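Local coordinates for protein 4-hydroxybutyrate coenzyme A transferase (Shewanella oneidensis, PDB 2OAS) that probably transfers coenzyme A between acyl-CoA thioesters and short carboxylic acids such as 4-hydroxybutyrate or acetate, and binds coenzyme A, at residues S361-V366 / N406-D411. Numbering follows the deposited sequence.
Sequences SRIASV and NIAHPD. With COA (coenzyme A), chain C.
In the C-terminal half of this CoA transferase, the short edge strand at 363-364, next to the coenzyme A pocket, packs against the loop that leads into the helix 410-422, and Ile363 fills the join by touching Ile407 and Ala408. CD1 of Ile363 makes the close approaches, lying 3.6 Å from Ala408 CA and 3.9 Å from Ile407 CG1. CG1 of Ile363 stands anti to the carbonyl carbon (chi1 -57°) and CD1 continues the chain in extended form, carrying the branch across to the loop. A small residue suits the place of Ala408, because the CD1 methyl of Ile363 comes right up to the backbone there, while Ile407 adds a second greasy surface and packs on Ile383 and Thr385 of the strand 382-385. A water extends the junction, donating to Ser361 OG and accepting from His409 N at 2.8 Å; the same hydroxyl gives its own hydrogen to Ile363 O, from above the carbonyl plane. His409 is the N-cap of the helix: its ND1, at the ring edge, accepts from Asp411 N at 3.0 Å in a nearly straight bond (166°), meeting an N-H that the first turn cannot pair within the helix. Just before the strand, Arg362 extends its side chain to the coenzyme. NH1 and NH2 both donate to the diphosphate oxygen O2A, NH1 at 2.8 Å, and C8A of the adenine lies over one guanidinium face, offset toward its rim. Weak bonds from NE to Thr354 O and from NH2 to Ala307 O help fix the group's rotation. A methionine here would probably leave O2A without its paired donors and countercharge, and the adenine without the flat group beneath C8A. Further coenzyme bonds come from Gly331 N and Leu308 O.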
ATOM      1  N   SER A 361     -25.244   5.748   3.530  1.00 43.75           N
ATOM      2  CA  SER A 361     -24.193   6.021   4.498  1.00 41.91           C
ATOM      3  C   SER A 361     -22.840   5.681   3.876  1.00 41.10           C
ATOM      4  O   SER A 361     -22.641   4.564   3.399  1.00 40.81           O
ATOM      5  CB  SER A 361     -24.418   5.171   5.750  1.00 43.55           C
ATOM      6  OG  SER A 361     -23.368   5.330   6.685  1.00 43.55           O
ATOM      7  N   ARG A 362     -21.918   6.643   3.864  1.00 39.74           N
ATOM      8  CA  ARG A 362     -20.597   6.401   3.297  1.00 39.65           C
ATOM      9  C   ARG A 362     -19.830   5.436   4.199  1.00 39.80           C
ATOM     10  O   ARG A 362     -18.915   4.726   3.770  1.00 39.58           O
ATOM     11  CB  ARG A 362     -19.835   7.717   3.125  1.00 40.64           C
ATOM     12  CG  ARG A 362     -20.467   8.635   2.095  1.00 41.49           C
ATOM     13  CD  ARG A 362     -19.445   9.532   1.448  1.00 41.86           C
ATOM     14  NE  ARG A 362     -20.057  10.350   0.413  1.00 44.36           N
ATOM     15  CZ  ARG A 362     -19.385  11.106  -0.450  1.00 44.15           C
ATOM     16  NH1 ARG A 362     -20.047  11.813  -1.351  1.00 45.85           N
ATOM     17  NH2 ARG A 362     -18.061  11.158  -0.422  1.00 42.20           N
ATOM     18  N   ILE A 363     -20.219   5.419   5.465  1.00 38.69           N
ATOM     19  CA  ILE A 363     -19.619   4.527   6.425  1.00 38.66           C
ATOM     20  C   ILE A 363     -20.581   3.356   6.530  1.00 39.00           C
ATOM     21  O   ILE A 363     -21.587   3.422   7.237  1.00 38.85           O
ATOM     22  CB  ILE A 363     -19.491   5.189   7.780  1.00 38.40           C
ATOM     23  CG1 ILE A 363     -18.685   6.474   7.638  1.00 39.53           C
ATOM     24  CG2 ILE A 363     -18.850   4.240   8.759  1.00 38.18           C
ATOM     25  CD1 ILE A 363     -18.662   7.300   8.883  1.00 42.47           C
ATOM     26  N   ALA A 364     -20.274   2.296   5.789  1.00 39.33           N
ATOM     27  CA  ALA A 364     -21.094   1.096   5.763  1.00 39.84           C
ATOM     28  C   ALA A 364     -20.468   0.038   6.643  1.00 40.19           C
ATOM     29  O   ALA A 364     -19.266   0.059   6.893  1.00 39.65           O
ATOM     30  CB  ALA A 364     -21.205   0.571   4.342  1.00 38.95           C
ATOM     31  N   SER A 365     -21.288  -0.895   7.111  1.00 39.50           N
ATOM     32  CA  SER A 365     -20.780  -1.957   7.956  1.00 40.25           C
ATOM     33  C   SER A 365     -19.763  -2.771   7.151  1.00 39.43           C
ATOM     34  O   SER A 365     -18.772  -3.254   7.689  1.00 38.55           O
ATOM     35  CB  SER A 365     -21.927  -2.850   8.420  1.00 41.38           C
ATOM     36  OG  SER A 365     -22.585  -3.419   7.306  1.00 44.99           O
ATOM     37  N   VAL A 366     -20.009  -2.912   5.856  1.00 39.41           N
ATOM     38  CA  VAL A 366     -19.099  -3.652   5.011  1.00 39.44           C
ATOM     39  C   VAL A 366     -19.102  -3.034   3.627  1.00 40.07           C
ATOM     40  O   VAL A 366     -20.096  -2.452   3.192  1.00 41.51           O
ATOM     41  CB  VAL A 366     -19.503  -5.146   4.916  1.00 40.82           C
ATOM     42  CG1 VAL A 366     -20.784  -5.297   4.117  1.00 39.55           C
ATOM     43  CG2 VAL A 366     -18.391  -5.940   4.290  1.00 40.71           C
ATOM     44  N   ASN A 406     -19.275   6.602  15.559  1.00 38.61           N
ATOM     45  CA  ASN A 406     -19.470   7.858  16.274  1.00 37.55           C
ATOM     46  C   ASN A 406     -19.412   9.079  15.362  1.00 36.16           C
ATOM     47  O   ASN A 406     -19.843  10.160  15.762  1.00 36.55           O
ATOM     48  CB  ASN A 406     -18.451   8.030  17.399  1.00 39.65           C
ATOM     49  CG  ASN A 406     -18.737   7.125  18.585  1.00 43.07           C
ATOM     50  OD1 ASN A 406     -19.896   6.928  18.971  1.00 43.99           O
ATOM     51  ND2 ASN A 406     -17.676   6.576  19.183  1.00 43.04           N
ATOM     52  N   ILE A 407     -18.876   8.920  14.155  1.00 33.81           N
ATOM     53  CA  ILE A 407     -18.818  10.041  13.218  1.00 32.31           C
ATOM     54  C   ILE A 407     -19.748   9.768  12.036  1.00 30.99           C
ATOM     55  O   ILE A 407     -19.840  10.552  11.093  1.00 29.79           O
ATOM     56  CB  ILE A 407     -17.369  10.313  12.695  1.00 30.61           C
ATOM     57  CG1 ILE A 407     -16.858   9.115  11.890  1.00 30.47           C
ATOM     58  CG2 ILE A 407     -16.439  10.642  13.865  1.00 29.08           C
ATOM     59  CD1 ILE A 407     -15.460   9.307  11.336  1.00 29.48           C
ATOM     60  N   ALA A 408     -20.434   8.638  12.085  1.00 31.94           N
ATOM     61  CA  ALA A 408     -21.376   8.292  11.027  1.00 33.12           C
ATOM     62  C   ALA A 408     -22.667   9.069  11.280  1.00 32.54           C
ATOM     63  O   ALA A 408     -22.958   9.438  12.414  1.00 31.04           O
ATOM     64  CB  ALA A 408     -21.654   6.794  11.046  1.00 32.29           C
ATOM     65  N   HIS A 409     -23.440   9.327  10.236  1.00 34.15           N
ATOM     66  CA  HIS A 409     -24.686  10.064  10.424  1.00 36.46           C
ATOM     67  C   HIS A 409     -25.563   9.297  11.411  1.00 36.85           C
ATOM     68  O   HIS A 409     -25.742   8.085  11.280  1.00 34.35           O
ATOM     69  CB  HIS A 409     -25.415  10.233   9.088  1.00 35.92           C
ATOM     70  CG  HIS A 409     -26.564  11.198   9.140  1.00 38.64           C
ATOM     71  ND1 HIS A 409     -27.757  10.912   9.772  1.00 38.02           N
ATOM     72  CD2 HIS A 409     -26.704  12.443   8.617  1.00 38.79           C
ATOM     73  CE1 HIS A 409     -28.582  11.936   9.632  1.00 37.87           C
ATOM     74  NE2 HIS A 409     -27.968  12.877   8.936  1.00 36.79           N
ATOM     75  N   PRO A 410     -26.115  10.000  12.415  1.00 38.05           N
ATOM     76  CA  PRO A 410     -26.973   9.368  13.420  1.00 39.43           C
ATOM     77  C   PRO A 410     -28.128   8.512  12.878  1.00 40.16           C
ATOM     78  O   PRO A 410     -28.618   7.632  13.575  1.00 39.46           O
ATOM     79  CB  PRO A 410     -27.442  10.554  14.268  1.00 39.13           C
ATOM     80  CG  PRO A 410     -27.344  11.719  13.320  1.00 39.41           C
ATOM     81  CD  PRO A 410     -26.060  11.460  12.618  1.00 38.37           C
ATOM     82  N   ASP A 411     -28.561   8.750  11.642  1.00 41.81           N
ATOM     83  CA  ASP A 411     -29.645   7.944  11.091  1.00 43.24           C
ATOM     84  C   ASP A 411     -29.184   6.517  10.789  1.00 43.39           C
ATOM     85  O   ASP A 411     -30.004   5.661  10.470  1.00 43.22           O
ATOM     86  CB  ASP A 411     -30.224   8.564   9.805  1.00 44.35           C
ATOM     87  CG  ASP A 411     -31.039   9.836  10.066  1.00 46.44           C
ATOM     88  OD1 ASP A 411     -31.412  10.085  11.244  1.00 45.96           O
ATOM     89  OD2 ASP A 411     -31.319  10.572   9.085  1.00 45.19           O
TER
HETATM   90  N1A COA C 501     -22.508   5.030  -2.264  1.00 61.29           N
HETATM   91  C2A COA C 501     -23.436   5.425  -3.321  1.00 61.98           C
HETATM   92  N3A COA C 501     -23.127   6.729  -3.943  1.00 61.87           N
HETATM   93  C4A COA C 501     -21.991   7.561  -3.509  1.00 62.27           C
HETATM   94  C5A COA C 501     -21.073   7.155  -2.474  1.00 62.79           C
HETATM   95  C6A COA C 501     -21.368   5.855  -1.827  1.00 61.78           C
HETATM   96  N6A COA C 501     -20.538   5.370  -0.788  1.00 60.23           N
HETATM   97  N7A COA C 501     -20.104   8.125  -2.278  1.00 62.96           N
HETATM   98  C8A COA C 501     -20.416   9.123  -3.219  1.00 63.13           C
HETATM   99  N9A COA C 501     -21.558   8.801  -3.987  1.00 63.18           N
HETATM  100  C1B COA C 501     -22.191   9.575  -5.035  1.00 64.39           C
HETATM  101  C2B COA C 501     -22.642  11.040  -4.746  1.00 65.05           C
HETATM  102  O2B COA C 501     -24.017  11.179  -4.684  1.00 65.31           O
HETATM  103  C3B COA C 501     -21.995  11.919  -5.817  1.00 66.26           C
HETATM  104  O3B COA C 501     -23.011  12.692  -6.529  1.00 69.91           O
HETATM  105  P3B COA C 501     -22.681  13.706  -7.700  1.00 72.29           P
HETATM  106  O7A COA C 501     -21.719  14.768  -7.346  1.00 73.24           O
HETATM  107  O8A COA C 501     -22.122  12.947  -8.859  1.00 72.41           O
HETATM  108  O9A COA C 501     -23.932  14.304  -8.146  1.00 72.10           O
HETATM  109  C4B COA C 501     -21.200  11.025  -6.691  1.00 64.41           C
HETATM  110  O4B COA C 501     -21.327   9.671  -6.227  1.00 63.86           O
HETATM  111  C5B COA C 501     -19.787  11.744  -6.608  1.00 62.82           C
HETATM  112  O5B COA C 501     -19.261  11.718  -5.271  1.00 60.28           O
HETATM  113  P1A COA C 501     -18.291  12.859  -4.553  1.00 59.48           P
HETATM  114  O1A COA C 501     -18.851  14.183  -4.539  1.00 60.50           O
HETATM  115  O2A COA C 501     -17.957  12.490  -3.125  1.00 59.13           O
HETATM  116  O3A COA C 501     -16.993  12.779  -5.449  1.00 59.59           O
HETATM  117  P2A COA C 501     -15.718  13.636  -5.203  1.00 60.33           P
HETATM  118  O4A COA C 501     -15.455  14.455  -6.383  1.00 61.11           O
HETATM  119  O5A COA C 501     -15.876  14.515  -4.059  1.00 59.29           O
HETATM  120  O6A COA C 501     -14.538  12.855  -4.810  1.00 60.07           O
HETATM  121  CBP COA C 501     -13.151  10.756  -4.561  1.00 57.18           C
HETATM  122  CCP COA C 501     -14.239  11.790  -3.909  1.00 58.07           C
HETATM  123  CDP COA C 501     -14.160  10.237  -5.645  1.00 56.31           C
HETATM  124  CEP COA C 501     -12.800   9.577  -3.553  1.00 56.41           C
HETATM  125  CAP COA C 501     -11.833  11.518  -5.280  1.00 56.44           C
HETATM  126  OAP COA C 501     -11.204  12.112  -4.102  1.00 55.72           O
HETATM  127  C9P COA C 501     -10.822  10.561  -5.920  1.00 55.69           C
HETATM  128  O9P COA C 501     -10.802  10.483  -7.140  1.00 54.38           O
HETATM  129  N8P COA C 501      -9.959   9.837  -5.058  1.00 56.32           N
HETATM  130  C7P COA C 501      -8.892   8.878  -5.309  1.00 55.65           C
HETATM  131  C6P COA C 501      -7.465   9.218  -4.741  1.00 55.85           C
HETATM  132  C5P COA C 501      -6.629  10.086  -5.589  1.00 56.48           C
HETATM  133  O5P COA C 501      -5.425   9.846  -5.734  1.00 57.13           O
HETATM  134  N4P COA C 501      -7.326  11.180  -6.214  1.00 58.14           N
HETATM  135  C3P COA C 501      -6.875  12.227  -7.120  1.00 59.42           C
HETATM  136  C2P COA C 501      -5.587  13.026  -6.691  1.00 59.96           C
HETATM  137  S1P COA C 501      -4.303  13.051  -7.975  1.00 60.53           S
HETATM  138  O   HOH W   1     -23.069   7.873   7.896  1.00 33.35           O